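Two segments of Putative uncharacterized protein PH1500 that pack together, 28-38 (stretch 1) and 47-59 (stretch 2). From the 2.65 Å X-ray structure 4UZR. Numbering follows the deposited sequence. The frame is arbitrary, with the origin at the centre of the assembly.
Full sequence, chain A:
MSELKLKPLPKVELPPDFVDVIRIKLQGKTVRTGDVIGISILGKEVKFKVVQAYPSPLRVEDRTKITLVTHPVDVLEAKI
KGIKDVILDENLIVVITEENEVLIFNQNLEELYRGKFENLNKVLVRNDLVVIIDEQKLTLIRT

Stretch 1 28-38: GKTVRTGDVIG
Stretch 2, residues 47-59: KFKVVQAYPSPLR

Stretch 1 runs antiparallel to stretch 2 and pairs with it in two places, with a turn between. Strand 36-38 lies against strand 47-50; their axes cross at 152° and approach to 4.5 Å. Ile37 and Phe48 form the hydrogen-bonded pair: Ile37 N to Phe48 O is 2.9 Å, and Phe48 N to Ile37 O is 2.9 Å. Val36 faces Lys49 and Gly38 faces Lys47 as non-hydrogen-bonded pairs, with CA-CA distances of 4.7 and 4.3 Å. Val50 N continues the ladder to Asp35 O at 2.9 Å.

The second ladder is short. Val31 N donates to Leu58 O at 3.0 Å, and Leu58 N donates to Val31 O at 3.2 Å. Thr30 pairs with Arg59 without hydrogen bonds, CA to CA 4.7 Å.

Between the ladders, Arg32 to Asp35 form a type II turn. Asp35 N bonds Arg32 O at 3.2 Å, and Arg32 N bonds Asp35 OD2 at 2.5 Å, so the aspartate (chi1 m) ties the turn from its side chain too. Gly34 has phi/psi 99/-11, where a CB would jam against the carbonyl O of Thr33. Its N reaches Val50 O at 3.0 Å. Lys49, t at chi1 to chi3 and p at chi4, brings NZ back to Gly34 O at 3.5 Å, a weak bond.

Stretch 2 turns a corner at Val51 (phi/psi -56/-44). Val50 (chi1 t) points toward stretch 1 and is the main bump. Its CG2 lies 3.6 Å from Val31 CG1 and 4.0 Å from Ile37 CD1; its CB is 3.5 Å from Arg32 O. Thus it fills a hollow lined by Val31, the turn backbone and Ile37. Val31 is t; Ile37 is m, t. Leu58 CD2 adds to the apolar patch, 3.9 Å from Val31 CB. Leu58 chi1 is off-rotamer at 127°.

Thr33 (chi1 m) packs against Val51 to Ala53 and Ser56; Tyr54 and Pro55 stay clear of stretch 1. Its OG1 accepts from Ala53 N at 3.3 Å, and its N donates to Ser56 OG at 3.1 Å. Ser56 is t and points toward stretch 1. Ala53 CB approaches Thr33 OG1 to 3.8 Å, a small side chain beside the threonine.

Pro55 and Pro57 each follow a cis peptide bond. Pro57 CB rests 3.6 Å from Arg32 CG and 4.2 Å from Thr30 CG2, so Pro57 CB touches both side chains. Both Thr30 and Arg32 have chi1 m. Lys47 and Arg59 are modelled only to CB.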

# COMPACT_ATOMS: atom_id res chain seq x y z
N GLY A 28 42.47 31.99 -4.83
CA GLY A 28 43.57 31.40 -4.08
C GLY A 28 43.16 30.57 -2.89
O GLY A 28 44.01 30.01 -2.19
N LYS A 29 41.86 30.48 -2.64
CA LYS A 29 41.33 29.72 -1.51
C LYS A 29 40.94 28.29 -1.87
O LYS A 29 40.80 27.95 -3.05
CB LYS A 29 40.16 30.47 -0.87
CG LYS A 29 40.51 31.05 0.50
CD LYS A 29 40.22 32.54 0.58
CE LYS A 29 38.74 32.84 0.48
NZ LYS A 29 38.49 34.30 0.57
N THR A 30 40.78 27.45 -0.85
CA THR A 30 40.44 26.04 -1.04
C THR A 30 38.95 25.78 -0.85
O THR A 30 38.35 26.24 0.12
CB THR A 30 41.24 25.16 -0.06
OG1 THR A 30 42.63 25.19 -0.39
CG2 THR A 30 40.74 23.71 -0.11
N VAL A 31 38.37 25.02 -1.78
CA VAL A 31 36.94 24.73 -1.76
C VAL A 31 36.70 23.23 -1.84
O VAL A 31 37.27 22.54 -2.68
CB VAL A 31 36.22 25.44 -2.92
CG1 VAL A 31 34.78 24.96 -3.04
CG2 VAL A 31 36.27 26.95 -2.74
N ARG A 32 35.85 22.72 -0.95
CA ARG A 32 35.51 21.30 -0.89
C ARG A 32 34.03 21.07 -1.17
O ARG A 32 33.21 21.98 -1.04
CB ARG A 32 35.89 20.75 0.49
CG ARG A 32 37.33 20.32 0.61
CD ARG A 32 37.86 20.61 2.01
NE ARG A 32 39.25 20.20 2.19
CZ ARG A 32 39.67 19.41 3.17
NH1 ARG A 32 38.82 18.96 4.07
NH2 ARG A 32 40.96 19.08 3.25
N THR A 33 33.67 19.84 -1.54
CA THR A 33 32.27 19.48 -1.72
C THR A 33 31.50 19.60 -0.41
O THR A 33 31.91 19.04 0.61
CB THR A 33 32.12 18.04 -2.25
OG1 THR A 33 32.81 17.90 -3.49
CG2 THR A 33 30.65 17.70 -2.45
N GLY A 34 30.39 20.33 -0.44
CA GLY A 34 29.56 20.48 0.74
C GLY A 34 29.79 21.79 1.48
O GLY A 34 29.04 22.14 2.38
N ASP A 35 30.85 22.51 1.09
CA ASP A 35 31.19 23.78 1.73
C ASP A 35 30.12 24.85 1.56
O ASP A 35 29.37 24.84 0.58
CB ASP A 35 32.53 24.30 1.20
CG ASP A 35 33.72 23.52 1.72
OD1 ASP A 35 33.55 22.75 2.69
OD2 ASP A 35 34.82 23.68 1.16
N VAL A 36 30.06 25.77 2.51
CA VAL A 36 29.14 26.90 2.43
C VAL A 36 29.92 28.21 2.42
O VAL A 36 30.68 28.50 3.35
CB VAL A 36 28.14 26.91 3.60
CG1 VAL A 36 27.24 28.13 3.52
CG2 VAL A 36 27.32 25.63 3.61
N ILE A 37 29.74 28.99 1.37
CA ILE A 37 30.53 30.20 1.16
C ILE A 37 29.64 31.44 1.06
O ILE A 37 28.77 31.53 0.20
CB ILE A 37 31.35 30.10 -0.14
CG1 ILE A 37 32.15 28.79 -0.16
CG2 ILE A 37 32.26 31.31 -0.29
CD1 ILE A 37 32.82 28.51 -1.48
N GLY A 38 29.87 32.40 1.95
CA GLY A 38 29.10 33.64 1.95
C GLY A 38 29.72 34.68 1.04
O GLY A 38 30.93 34.92 1.08
N LYS A 47 24.53 33.13 0.87
CA LYS A 47 25.26 31.89 1.10
C LYS A 47 25.13 30.94 -0.08
O LYS A 47 24.05 30.79 -0.65
CB LYS A 47 24.78 31.22 2.39
N PHE A 48 26.24 30.31 -0.45
CA PHE A 48 26.25 29.39 -1.58
C PHE A 48 26.78 28.02 -1.16
O PHE A 48 27.84 27.92 -0.54
CB PHE A 48 27.14 29.94 -2.70
CG PHE A 48 26.55 31.12 -3.42
CD1 PHE A 48 26.65 32.39 -2.89
CD2 PHE A 48 25.89 30.95 -4.63
CE1 PHE A 48 26.11 33.48 -3.55
CE2 PHE A 48 25.34 32.03 -5.30
CZ PHE A 48 25.45 33.30 -4.76
N LYS A 49 26.03 26.97 -1.48
CA LYS A 49 26.48 25.62 -1.20
C LYS A 49 27.25 25.07 -2.39
O LYS A 49 26.83 25.22 -3.54
CB LYS A 49 25.31 24.70 -0.87
CG LYS A 49 25.72 23.28 -0.48
CD LYS A 49 24.62 22.56 0.27
CE LYS A 49 25.04 21.13 0.64
NZ LYS A 49 25.78 21.08 1.94
N VAL A 50 28.39 24.45 -2.12
CA VAL A 50 29.16 23.81 -3.18
C VAL A 50 28.55 22.45 -3.46
O VAL A 50 28.90 21.45 -2.82
CB VAL A 50 30.64 23.66 -2.79
CG1 VAL A 50 31.43 23.10 -3.96
CG2 VAL A 50 31.21 25.00 -2.36
N VAL A 51 27.63 22.42 -4.42
CA VAL A 51 26.94 21.19 -4.80
C VAL A 51 27.95 20.13 -5.20
O VAL A 51 27.83 18.97 -4.81
CB VAL A 51 25.96 21.43 -5.96
CG1 VAL A 51 25.28 20.13 -6.37
CG2 VAL A 51 24.93 22.47 -5.58
N GLN A 52 28.95 20.54 -5.97
CA GLN A 52 30.03 19.62 -6.31
C GLN A 52 31.33 20.33 -6.63
O GLN A 52 31.33 21.38 -7.27
CB GLN A 52 29.63 18.70 -7.47
CG GLN A 52 30.63 17.58 -7.74
CD GLN A 52 30.21 16.68 -8.89
OE1 GLN A 52 29.57 17.13 -9.85
NE2 GLN A 52 30.58 15.41 -8.81
N ALA A 53 32.44 19.77 -6.17
CA ALA A 53 33.75 20.28 -6.52
C ALA A 53 34.52 19.17 -7.21
O ALA A 53 34.76 18.11 -6.62
CB ALA A 53 34.49 20.77 -5.29
N TYR A 54 34.91 19.39 -8.46
CA TYR A 54 35.64 18.38 -9.21
C TYR A 54 37.01 18.87 -9.66
O TYR A 54 37.11 19.69 -10.57
CB TYR A 54 34.84 17.88 -10.41
CG TYR A 54 35.44 16.67 -11.09
CD1 TYR A 54 35.23 15.39 -10.58
CD2 TYR A 54 36.22 16.80 -12.23
CE1 TYR A 54 35.78 14.28 -11.20
CE2 TYR A 54 36.78 15.69 -12.85
CZ TYR A 54 36.56 14.43 -12.33
OH TYR A 54 37.10 13.33 -12.95
N PRO A 55 38.07 18.38 -9.01
CA PRO A 55 37.97 17.40 -7.92
C PRO A 55 37.78 18.07 -6.56
O PRO A 55 37.70 19.30 -6.49
CB PRO A 55 39.32 16.67 -7.98
CG PRO A 55 40.22 17.54 -8.85
CD PRO A 55 39.46 18.75 -9.27
N SER A 56 37.70 17.28 -5.50
CA SER A 56 37.56 17.82 -4.15
C SER A 56 38.53 17.12 -3.20
O SER A 56 38.51 15.89 -3.10
CB SER A 56 36.12 17.68 -3.66
OG SER A 56 36.01 17.92 -2.27
N PRO A 57 39.39 17.89 -2.52
CA PRO A 57 39.45 19.36 -2.51
C PRO A 57 40.10 19.96 -3.75
O PRO A 57 40.78 19.26 -4.51
CB PRO A 57 40.31 19.67 -1.28
CG PRO A 57 41.17 18.47 -1.10
CD PRO A 57 40.47 17.29 -1.72
N LEU A 58 39.90 21.26 -3.95
CA LEU A 58 40.45 21.97 -5.11
C LEU A 58 40.89 23.39 -4.75
O LEU A 58 40.29 24.03 -3.88
CB LEU A 58 39.43 21.97 -6.26
CG LEU A 58 38.97 23.25 -6.96
CD1 LEU A 58 38.34 22.89 -8.29
CD2 LEU A 58 37.96 24.03 -6.12
N ARG A 59 41.93 23.87 -5.42
CA ARG A 59 42.38 25.25 -5.23
C ARG A 59 41.91 26.10 -6.40
O ARG A 59 42.24 25.83 -7.56
CB ARG A 59 43.90 25.30 -5.10